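Local coordinates for 6-aminohexanoate-dimer hydrolase (Bacillus anthracis, PDB 4GB7), which is a putative 6-aminohexanoate-dimer hydrolase, thought to cleave amide bonds as a serine hydrolase of the beta-lactamase superfamily, at residues I149-A154 against I328-I333; N157-E162 against A180-L185; Q184-Q189 against H356-I361. One frame throughout, in Å; residues are numbered along the deposited sequence.

Interaction 1. Residues I149-A154 against I328-I333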
loop_
_atom_site.group_PDB
_atom_site.type_symbol
_atom_site.label_atom_id
_atom_site.label_comp_id
_atom_site.label_asym_id
_atom_site.label_seq_id
_atom_site.Cartn_x
_atom_site.Cartn_y
_atom_site.Cartn_z
ATOM N N ILE A 149 -7.581 -5.328 -9.019
ATOM C CA ILE A 149 -7.552 -5.800 -10.415
ATOM C C ILE A 149 -7.764 -7.300 -10.449
ATOM O O ILE A 149 -8.494 -7.799 -11.344
ATOM C CB ILE A 149 -6.267 -5.370 -11.196
ATOM C CG1 ILE A 149 -6.231 -3.819 -11.253
ATOM C CG2 ILE A 149 -6.223 -5.993 -12.605
ATOM C CD1 ILE A 149 -4.882 -3.219 -11.607
ATOM N N ILE A 150 -7.154 -8.033 -9.515
ATOM C CA ILE A 150 -7.441 -9.469 -9.432
ATOM C C ILE A 150 -8.936 -9.766 -9.259
ATOM O O ILE A 150 -9.531 -10.628 -9.974
ATOM C CB ILE A 150 -6.654 -10.154 -8.304
ATOM C CG1 ILE A 150 -5.163 -10.276 -8.712
ATOM C CG2 ILE A 150 -7.241 -11.545 -7.991
ATOM C CD1 ILE A 150 -4.801 -11.242 -9.846
ATOM N N GLN A 151 -9.565 -9.021 -8.370
ATOM C CA GLN A 151 -11.013 -9.188 -8.112
ATOM C C GLN A 151 -11.824 -8.877 -9.370
ATOM O O GLN A 151 -12.780 -9.609 -9.702
ATOM C CB GLN A 151 -11.486 -8.322 -6.956
ATOM C CG GLN A 151 -12.846 -8.726 -6.384
ATOM C CD GLN A 151 -12.797 -10.122 -5.782
ATOM O OE1 GLN A 151 -11.866 -10.462 -5.035
ATOM N NE2 GLN A 151 -13.758 -10.952 -6.138
ATOM N N SER A 152 -11.431 -7.811 -10.079
ATOM C CA SER A 152 -12.107 -7.417 -11.340
ATOM C C SER A 152 -11.973 -8.544 -12.360
ATOM O O SER A 152 -12.950 -8.921 -12.980
ATOM C CB SER A 152 -11.535 -6.127 -11.919
ATOM O OG SER A 152 -11.618 -5.097 -10.954
ATOM N N LEU A 153 -10.760 -9.057 -12.553
ATOM C CA LEU A 153 -10.558 -10.125 -13.529
ATOM C C LEU A 153 -11.318 -11.389 -13.200
ATOM O O LEU A 153 -11.837 -12.102 -14.120
ATOM C CB LEU A 153 -9.061 -10.413 -13.689
ATOM C CG LEU A 153 -8.196 -9.360 -14.373
ATOM C CD1 LEU A 153 -6.737 -9.657 -14.095
ATOM C CD2 LEU A 153 -8.439 -9.321 -15.862
ATOM N N ALA A 154 -11.406 -11.679 -11.900
ATOM C CA ALA A 154 -12.117 -12.890 -11.437
ATOM C C ALA A 154 -13.620 -12.759 -11.746
ATOM O O ALA A 154 -14.265 -13.671 -12.345
ATOM C CB ALA A 154 -11.856 -13.146 -9.964
ATOM N N ILE A 328 -16.722 1.206 -11.253
ATOM C CA ILE A 328 -15.313 1.194 -11.608
ATOM C C ILE A 328 -14.627 -0.079 -11.139
ATOM O O ILE A 328 -13.823 -0.684 -11.895
ATOM C CB ILE A 328 -14.570 2.421 -11.048
ATOM C CG1 ILE A 328 -15.285 3.701 -11.460
ATOM C CG2 ILE A 328 -13.121 2.423 -11.528
ATOM C CD1 ILE A 328 -15.498 3.914 -12.915
ATOM N N LEU A 329 -14.921 -0.462 -9.900
ATOM C CA LEU A 329 -14.389 -1.654 -9.304
ATOM C C LEU A 329 -15.525 -2.448 -8.672
ATOM O O LEU A 329 -16.542 -1.914 -8.333
ATOM C CB LEU A 329 -13.360 -1.259 -8.229
ATOM C CG LEU A 329 -12.013 -0.726 -8.746
ATOM C CD1 LEU A 329 -11.176 -0.292 -7.561
ATOM C CD2 LEU A 329 -11.285 -1.725 -9.616
ATOM N N PRO A 330 -15.353 -3.775 -8.552
ATOM C CA PRO A 330 -16.392 -4.591 -7.976
ATOM C C PRO A 330 -16.835 -4.113 -6.586
ATOM O O PRO A 330 -15.994 -3.823 -5.701
ATOM C CB PRO A 330 -15.750 -5.985 -7.911
ATOM C CG PRO A 330 -14.673 -5.949 -8.929
ATOM C CD PRO A 330 -14.180 -4.553 -8.960
ATOM N N SER A 331 -18.158 -4.065 -6.396
ATOM C CA SER A 331 -18.707 -3.736 -5.090
ATOM C C SER A 331 -18.332 -4.827 -4.060
ATOM O O SER A 331 -18.334 -4.592 -2.868
ATOM C CB SER A 331 -20.223 -3.552 -5.174
ATOM O OG SER A 331 -20.823 -4.774 -5.581
ATOM N N SER A 332 -18.024 -6.024 -4.513
ATOM C CA SER A 332 -17.621 -7.098 -3.595
ATOM C C SER A 332 -16.377 -6.778 -2.751
ATOM O O SER A 332 -16.221 -7.353 -1.671
ATOM C CB SER A 332 -17.366 -8.398 -4.359
ATOM O OG SER A 332 -16.190 -8.307 -5.151
ATOM N N ILE A 333 -15.488 -5.889 -3.239
ATOM C CA ILE A 333 -14.229 -5.645 -2.560
ATOM C C ILE A 333 -14.531 -5.178 -1.172
ATOM O O ILE A 333 -14.102 -5.770 -0.183
ATOM C CB ILE A 333 -13.289 -4.629 -3.278
ATOM C CG1 ILE A 333 -12.843 -5.184 -4.624
ATOM C CG2 ILE A 333 -12.030 -4.343 -2.427
ATOM C CD1 ILE A 333 -12.224 -4.199 -5.587
#
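Ser-152 and Pro-330 meet where 149-154 on helix 143-155 lies against the turn leading into helix 332-338. The hydroxyl OG of Ser-152 lies 3.3 Å from CD of Pro-330, while Leu-329 adds its CD2 methyl 3.6 Å from that same OG. The proline ring also reaches back to the helix, with CG of Pro-330 3.8 Å from CA of Ser-152.

Next to it in the helix, the aliphatic part of Gln-151 does the touching. Its CG is anti to the backbone N (chi1 -164°), and from there it meets CG1 of Ile-333 at 4.0 Å; the two side chains slide past each other in opposite directions. The same CG of Gln-151 is 3.6 Å from OG of Ser-332.

The polar ends are held from the next shell. Glu-155, one turn on in the same helix, bonds both NE2 of Gln-151 and OG of Ser-332 through its OE2, so a single carboxylate oxygen joins helix 143-155 to the start of helix 332-338. Ser-152 OG is hydrogen-bonded to the carbonyl O of Ala-148, and Arg-276 of helix 269-278 packs against the same serine.

No hydrogen bond passes directly between 149-154 and 328-333. Their grip is van der Waals contact, with the serine hydroxyl turned to its own helix for a partner and presenting its oxygen to carbon across the interface.

Interaction 2. Residues N157-E162 against A180-L185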
loop_
_atom_site.group_PDB
_atom_site.type_symbol
_atom_site.label_atom_id
_atom_site.label_comp_id
_atom_site.label_asym_id
_atom_site.label_seq_id
_atom_site.Cartn_x
_atom_site.Cartn_y
_atom_site.Cartn_z
ATOM N N ASN A 157 -14.663 -13.267 -15.260
ATOM C CA ASN A 157 -14.425 -14.689 -15.598
ATOM C C ASN A 157 -13.161 -14.976 -16.414
ATOM O O ASN A 157 -13.120 -15.888 -17.248
ATOM C CB ASN A 157 -15.691 -15.284 -16.198
ATOM C CG ASN A 157 -16.782 -15.415 -15.144
ATOM O OD1 ASN A 157 -16.567 -16.016 -14.086
ATOM N ND2 ASN A 157 -17.910 -14.802 -15.385
ATOM N N ARG A 158 -12.139 -14.172 -16.188
ATOM C CA ARG A 158 -10.852 -14.315 -16.873
ATOM C C ARG A 158 -9.858 -15.166 -16.089
ATOM O O ARG A 158 -8.878 -15.726 -16.661
ATOM C CB ARG A 158 -10.259 -12.936 -17.174
ATOM C CG ARG A 158 -11.150 -12.194 -18.169
ATOM C CD ARG A 158 -10.515 -10.962 -18.717
ATOM N NE ARG A 158 -9.415 -11.321 -19.610
ATOM C CZ ARG A 158 -8.618 -10.438 -20.204
ATOM N NH1 ARG A 158 -8.769 -9.134 -19.970
ATOM N NH2 ARG A 158 -7.638 -10.875 -20.981
ATOM N N ILE A 159 -10.089 -15.213 -14.784
ATOM C CA ILE A 159 -9.340 -16.038 -13.835
ATOM C C ILE A 159 -10.335 -16.572 -12.782
ATOM O O ILE A 159 -11.449 -16.041 -12.594
ATOM C CB ILE A 159 -8.210 -15.249 -13.133
ATOM C CG1 ILE A 159 -8.737 -14.106 -12.298
ATOM C CG2 ILE A 159 -7.132 -14.775 -14.130
ATOM C CD1 ILE A 159 -7.681 -13.244 -11.636
ATOM N N ASP A 160 -9.915 -17.624 -12.096
ATOM C CA ASP A 160 -10.667 -18.272 -11.051
ATOM C C ASP A 160 -9.801 -18.227 -9.807
ATOM O O ASP A 160 -8.692 -18.781 -9.801
ATOM C CB ASP A 160 -10.911 -19.707 -11.475
ATOM C CG ASP A 160 -11.784 -20.495 -10.507
ATOM O OD1 ASP A 160 -11.851 -20.214 -9.318
ATOM O OD2 ASP A 160 -12.360 -21.507 -10.967
ATOM N N LEU A 161 -10.312 -17.573 -8.773
ATOM C CA LEU A 161 -9.570 -17.374 -7.547
ATOM C C LEU A 161 -9.256 -18.680 -6.790
ATOM O O LEU A 161 -8.379 -18.726 -5.957
ATOM C CB LEU A 161 -10.292 -16.379 -6.662
ATOM C CG LEU A 161 -10.422 -14.954 -7.197
ATOM C CD1 LEU A 161 -11.150 -14.057 -6.203
ATOM C CD2 LEU A 161 -9.060 -14.362 -7.514
ATOM N N GLU A 162 -9.942 -19.759 -7.140
ATOM C CA GLU A 162 -9.716 -21.043 -6.493
ATOM C C GLU A 162 -8.749 -21.932 -7.272
ATOM O O GLU A 162 -8.408 -23.033 -6.813
ATOM C CB GLU A 162 -11.061 -21.756 -6.260
ATOM C CG GLU A 162 -11.935 -21.114 -5.193
ATOM C CD GLU A 162 -11.205 -20.793 -3.886
ATOM O OE1 GLU A 162 -10.410 -21.638 -3.415
ATOM O OE2 GLU A 162 -11.423 -19.690 -3.317
ATOM N N ALA A 180 0.065 -22.218 -4.584
ATOM C CA ALA A 180 -0.976 -21.497 -3.872
ATOM C C ALA A 180 -2.110 -21.129 -4.803
ATOM O O ALA A 180 -1.882 -20.777 -5.968
ATOM C CB ALA A 180 -0.402 -20.221 -3.282
ATOM N N THR A 181 -3.321 -21.135 -4.275
ATOM C CA THR A 181 -4.455 -20.604 -5.032
ATOM C C THR A 181 -4.378 -19.095 -5.038
ATOM O O THR A 181 -3.725 -18.489 -4.174
ATOM C CB THR A 181 -5.849 -21.000 -4.479
ATOM O OG1 THR A 181 -6.047 -20.424 -3.175
ATOM C CG2 THR A 181 -6.077 -22.530 -4.446
ATOM N N LEU A 182 -5.069 -18.488 -5.995
ATOM C CA LEU A 182 -5.107 -17.042 -6.058
ATOM C C LEU A 182 -5.683 -16.455 -4.767
ATOM O O LEU A 182 -5.164 -15.443 -4.271
ATOM C CB LEU A 182 -5.888 -16.549 -7.257
ATOM C CG LEU A 182 -5.094 -16.502 -8.546
ATOM C CD1 LEU A 182 -4.512 -17.847 -8.965
ATOM C CD2 LEU A 182 -5.948 -15.897 -9.648
ATOM N N GLN A 183 -6.745 -17.068 -4.248
ATOM C CA GLN A 183 -7.357 -16.645 -3.006
ATOM C C GLN A 183 -6.371 -16.691 -1.833
ATOM O O GLN A 183 -6.325 -15.749 -1.032
ATOM C CB GLN A 183 -8.666 -17.403 -2.716
ATOM C CG GLN A 183 -9.472 -16.754 -1.585
ATOM C CD GLN A 183 -9.897 -15.323 -1.910
ATOM O OE1 GLN A 183 -10.549 -15.071 -2.905
ATOM N NE2 GLN A 183 -9.541 -14.384 -1.043
ATOM N N GLN A 184 -5.594 -17.766 -1.734
ATOM C CA GLN A 184 -4.512 -17.861 -0.720
ATOM C C GLN A 184 -3.512 -16.733 -0.810
ATOM O O GLN A 184 -3.080 -16.167 0.227
ATOM C CB GLN A 184 -3.851 -19.249 -0.760
ATOM C CG GLN A 184 -4.816 -20.292 -0.207
ATOM C CD GLN A 184 -4.418 -21.748 -0.566
ATOM O OE1 GLN A 184 -3.509 -21.998 -1.425
ATOM N NE2 GLN A 184 -5.098 -22.703 0.049
ATOM N N LEU A 185 -3.143 -16.386 -2.038
ATOM C CA LEU A 185 -2.239 -15.249 -2.282
ATOM C C LEU A 185 -2.893 -13.934 -1.839
ATOM O O LEU A 185 -2.266 -13.097 -1.087
ATOM C CB LEU A 185 -1.815 -15.199 -3.752
ATOM C CG LEU A 185 -0.962 -16.346 -4.267
ATOM C CD1 LEU A 185 -0.984 -16.439 -5.793
ATOM C CD2 LEU A 185 0.487 -16.286 -3.812
HETATM O O HOH W 1 -8.323 -21.146 -1.989
HETATM O O HOH W 2 -12.124 -16.967 -3.942
#
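A capping box starts helix 182-186, and beside it the loop residues Leu-161 and Glu-162 lie against Leu-182 and Thr-181. In the box, N of Gln-184 donates to OG1 of Thr-181 at 3.1 Å, and N of Thr-181 returns a bond to OE1 of Gln-184. The loop joins this helix start through its backbone: N of Gln-183 donates to O of Leu-161 at 2.9 Å, in the carbonyl plane and on a lone pair, with an N-H...O angle of 154°.

Beside that bond the contact is apolar. Leu-161 crosses Leu-182 at about a right angle, its CD2 3.9 Å from CB of Leu-182. The far end of Leu-182 carries CD2 to CD1 of Ile-159 at 3.7 Å, and Tyr-168 packs on both of these side chains.

Glu-162 works at the surface. Its chain bends at chi2 (-48°), and two waters bridge the carboxylate to the helix: one, 2.6 Å from OE1 of Glu-162, also bonds OG1 of Thr-181; the other donates to OE2 of Glu-162 and to OE1 of Gln-183, whose NE2 is hydrogen-bonded to Asn-357 and Asp-187. An Asx turn, N of Glu-162 to OD1 of Asp-160 at 2.9 Å, shapes the loop just before. With its carboxylate by the helix N-terminus, Glu-162 may interact favourably with the helix dipole, but largely through water.

Interaction 3. Residues Q184-Q189 against H356-I361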
loop_
_atom_site.group_PDB
_atom_site.type_symbol
_atom_site.label_atom_id
_atom_site.label_comp_id
_atom_site.label_asym_id
_atom_site.label_seq_id
_atom_site.Cartn_x
_atom_site.Cartn_y
_atom_site.Cartn_z
ATOM N N GLN A 184 -5.594 -17.766 -1.734
ATOM C CA GLN A 184 -4.512 -17.861 -0.720
ATOM C C GLN A 184 -3.512 -16.733 -0.810
ATOM O O GLN A 184 -3.080 -16.167 0.227
ATOM C CB GLN A 184 -3.851 -19.249 -0.760
ATOM C CG GLN A 184 -4.816 -20.292 -0.207
ATOM C CD GLN A 184 -4.418 -21.748 -0.566
ATOM O OE1 GLN A 184 -3.509 -21.998 -1.425
ATOM N NE2 GLN A 184 -5.098 -22.703 0.049
ATOM N N LEU A 185 -3.143 -16.386 -2.038
ATOM C CA LEU A 185 -2.239 -15.249 -2.282
ATOM C C LEU A 185 -2.893 -13.934 -1.839
ATOM O O LEU A 185 -2.266 -13.097 -1.087
ATOM C CB LEU A 185 -1.815 -15.199 -3.752
ATOM C CG LEU A 185 -0.962 -16.346 -4.267
ATOM C CD1 LEU A 185 -0.984 -16.439 -5.793
ATOM C CD2 LEU A 185 0.487 -16.286 -3.812
HETATM N N MSE A 186 -4.116 -13.723 -2.301
HETATM C CA MSE A 186 -4.934 -12.551 -1.901
HETATM C C MSE A 186 -5.022 -12.366 -0.374
HETATM O O MSE A 186 -4.982 -11.222 0.144
HETATM C CB MSE A 186 -6.344 -12.656 -2.496
HETATM C CG MSE A 186 -6.445 -12.421 -3.994
HETATM SE SE MSE A 186 -6.246 -10.536 -4.369
HETATM C CE MSE A 186 -8.110 -10.132 -4.271
ATOM N N ASP A 187 -5.105 -13.486 0.351
ATOM C CA ASP A 187 -5.240 -13.454 1.804
ATOM C C ASP A 187 -3.918 -13.582 2.574
ATOM O O ASP A 187 -3.945 -13.737 3.811
ATOM C CB ASP A 187 -6.239 -14.538 2.265
ATOM C CG ASP A 187 -7.683 -14.213 1.866
ATOM O OD1 ASP A 187 -7.987 -13.016 1.724
ATOM O OD2 ASP A 187 -8.471 -15.151 1.635
HETATM N N MSE A 188 -2.787 -13.567 1.870
HETATM C CA MSE A 188 -1.491 -13.644 2.516
HETATM C C MSE A 188 -1.383 -14.932 3.371
HETATM O O MSE A 188 -0.965 -14.924 4.487
HETATM C CB MSE A 188 -1.224 -12.376 3.337
HETATM C CG MSE A 188 -0.881 -11.227 2.461
HETATM SE SE MSE A 188 0.630 -11.341 1.368
HETATM C CE MSE A 188 0.838 -9.449 1.041
ATOM N N GLN A 189 -1.783 -16.051 2.793
ATOM C CA GLN A 189 -1.698 -17.319 3.467
ATOM C C GLN A 189 -0.655 -18.283 2.827
ATOM O O GLN A 189 -0.748 -19.523 2.947
ATOM C CB GLN A 189 -3.066 -17.951 3.543
ATOM C CG GLN A 189 -4.038 -17.237 4.464
ATOM C CD GLN A 189 -5.436 -17.750 4.328
ATOM O OE1 GLN A 189 -5.748 -18.503 3.404
ATOM N NE2 GLN A 189 -6.290 -17.381 5.261
ATOM N N HIS A 356 -7.827 -9.632 4.525
ATOM C CA HIS A 356 -8.582 -10.206 3.412
ATOM C C HIS A 356 -8.313 -9.401 2.155
ATOM O O HIS A 356 -8.459 -8.176 2.156
ATOM C CB HIS A 356 -10.077 -10.206 3.744
ATOM C CG HIS A 356 -10.923 -11.070 2.819
ATOM N ND1 HIS A 356 -10.423 -12.129 2.131
ATOM C CD2 HIS A 356 -12.271 -11.029 2.544
ATOM C CE1 HIS A 356 -11.402 -12.700 1.416
ATOM N NE2 HIS A 356 -12.541 -12.051 1.681
ATOM N N ASN A 357 -7.895 -10.071 1.080
ATOM C CA ASN A 357 -7.768 -9.459 -0.237
ATOM C C ASN A 357 -6.919 -8.185 -0.278
ATOM O O ASN A 357 -7.249 -7.192 -0.932
ATOM C CB ASN A 357 -9.197 -9.217 -0.792
ATOM C CG ASN A 357 -9.958 -10.522 -1.002
ATOM O OD1 ASN A 357 -9.339 -11.563 -1.266
ATOM N ND2 ASN A 357 -11.294 -10.476 -0.858
ATOM N N GLN A 358 -5.804 -8.256 0.422
ATOM C CA GLN A 358 -4.765 -7.225 0.480
ATOM C C GLN A 358 -5.063 -6.095 1.453
ATOM O O GLN A 358 -4.285 -5.137 1.529
ATOM C CB GLN A 358 -4.317 -6.722 -0.900
ATOM C CG GLN A 358 -3.968 -7.845 -1.914
ATOM C CD GLN A 358 -2.661 -8.562 -1.575
ATOM O OE1 GLN A 358 -1.571 -8.085 -1.900
ATOM N NE2 GLN A 358 -2.773 -9.761 -0.967
ATOM N N TRP A 359 -6.167 -6.215 2.201
ATOM C CA TRP A 359 -6.567 -5.204 3.223
ATOM C C TRP A 359 -6.522 -5.736 4.671
ATOM O O TRP A 359 -6.879 -6.888 4.962
ATOM C CB TRP A 359 -7.995 -4.722 2.969
ATOM C CG TRP A 359 -8.135 -3.928 1.718
ATOM C CD1 TRP A 359 -8.431 -4.399 0.438
ATOM C CD2 TRP A 359 -8.090 -2.498 1.605
ATOM N NE1 TRP A 359 -8.513 -3.379 -0.433
ATOM C CE2 TRP A 359 -8.313 -2.198 0.216
ATOM C CE3 TRP A 359 -7.832 -1.442 2.496
ATOM C CZ2 TRP A 359 -8.282 -0.910 -0.278
ATOM C CZ3 TRP A 359 -7.828 -0.156 1.992
ATOM C CH2 TRP A 359 -8.052 0.111 0.622
ATOM N N TRP A 360 -6.072 -4.884 5.588
ATOM C CA TRP A 360 -6.132 -5.135 7.029
ATOM C C TRP A 360 -7.482 -4.712 7.567
ATOM O O TRP A 360 -8.053 -3.674 7.158
ATOM C CB TRP A 360 -5.065 -4.357 7.798
ATOM C CG TRP A 360 -3.642 -4.621 7.338
ATOM C CD1 TRP A 360 -2.980 -4.040 6.285
ATOM C CD2 TRP A 360 -2.684 -5.592 7.908
ATOM N NE1 TRP A 360 -1.713 -4.540 6.164
ATOM C CE2 TRP A 360 -1.474 -5.480 7.120
ATOM C CE3 TRP A 360 -2.730 -6.512 8.962
ATOM C CZ2 TRP A 360 -0.366 -6.250 7.377
ATOM C CZ3 TRP A 360 -1.583 -7.244 9.248
ATOM C CH2 TRP A 360 -0.435 -7.136 8.470
ATOM N N ILE A 361 -7.986 -5.511 8.503
ATOM C CA ILE A 361 -9.279 -5.279 9.136
ATOM C C ILE A 361 -9.059 -5.315 10.625
ATOM O O ILE A 361 -8.989 -6.411 11.221
ATOM C CB ILE A 361 -10.304 -6.361 8.717
ATOM C CG1 ILE A 361 -10.425 -6.416 7.212
ATOM C CG2 ILE A 361 -11.642 -6.108 9.382
ATOM C CD1 ILE A 361 -10.991 -7.706 6.688
#
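Asp-187 and His-356 make the short bond of this contact: ND1 of His-356 donates to OD1 of Asp-187 at 2.6 Å. The oxygen lies close to the imidazole plane and is met on its syn side, although carboxylate and ring planes are turned 39° apart. N of Asn-357 gives the same OD1 a second bond, 3.0 Å long and nearly in line with the C-O bond. Next to them, the carbonyl O of selenomethionine Met-186 takes NE2 of Gln-358 at 2.9 Å. That donor stands above the carbonyl plane, while the oxygen lies in the amide plane of Gln-358; N of Gln-358 adds a weak bond to it. The side chain of Met-186, bent at chi2 and chi3, passes Asn-357 obliquely and closely, with CB of Met-186 3.4 Å from OD1 of Asn-357; that OD1 is hydrogen-bonded to Gln-183.

A helix end and a hairpin turn set up this dense side. A Schellman motif with Met-188 at C-prime ends helix 182-186, and a type I' turn from His-356 to Trp-359 closes the hairpin of strands 354-356 and 359-361. Gln-358, in that turn, also bonds OG1 of Thr-254 through OE1 and touches Lys-143. That lysine lies in a sequence that fits the SxxK motif of serine beta-lactamases, so the contact may sit beside the active site.

Packing is looser at selenomethionine Met-188, whose CE comes only to 4.0 Å from OE1 of Gln-358. On the histidine, ND2 of Asn-357 covers one ring face, 3.1 Å above its centre. His-356 is partly exposed to solvent, whereas Asp-187 is buried, its OD2 bonded to Gln-183.

Interactions 1, 2 and 3 form a compact cluster with centres about 12 to 14 Å apart, all in the beta-lactamase-like part of the protein. Along the chain, 149-154, 157-162, 180-185 and 184-189 follow in quick succession, whereas 328-333 and 356-361 arrive much later. Interaction 2 is thus nested inside the loop closed by interaction 1, and interactions 1 and 3 cross. Helix 182-186 serves both interactions 2 and 3. Helix 143-155 packs on both: Ile-150 meets Leu-161 and Met-186. Of the late segments, 328-333 packs on helix 143-155, which begins at the lysine of the SxxK-like sequence, and 356-361 on the end of helix 182-186.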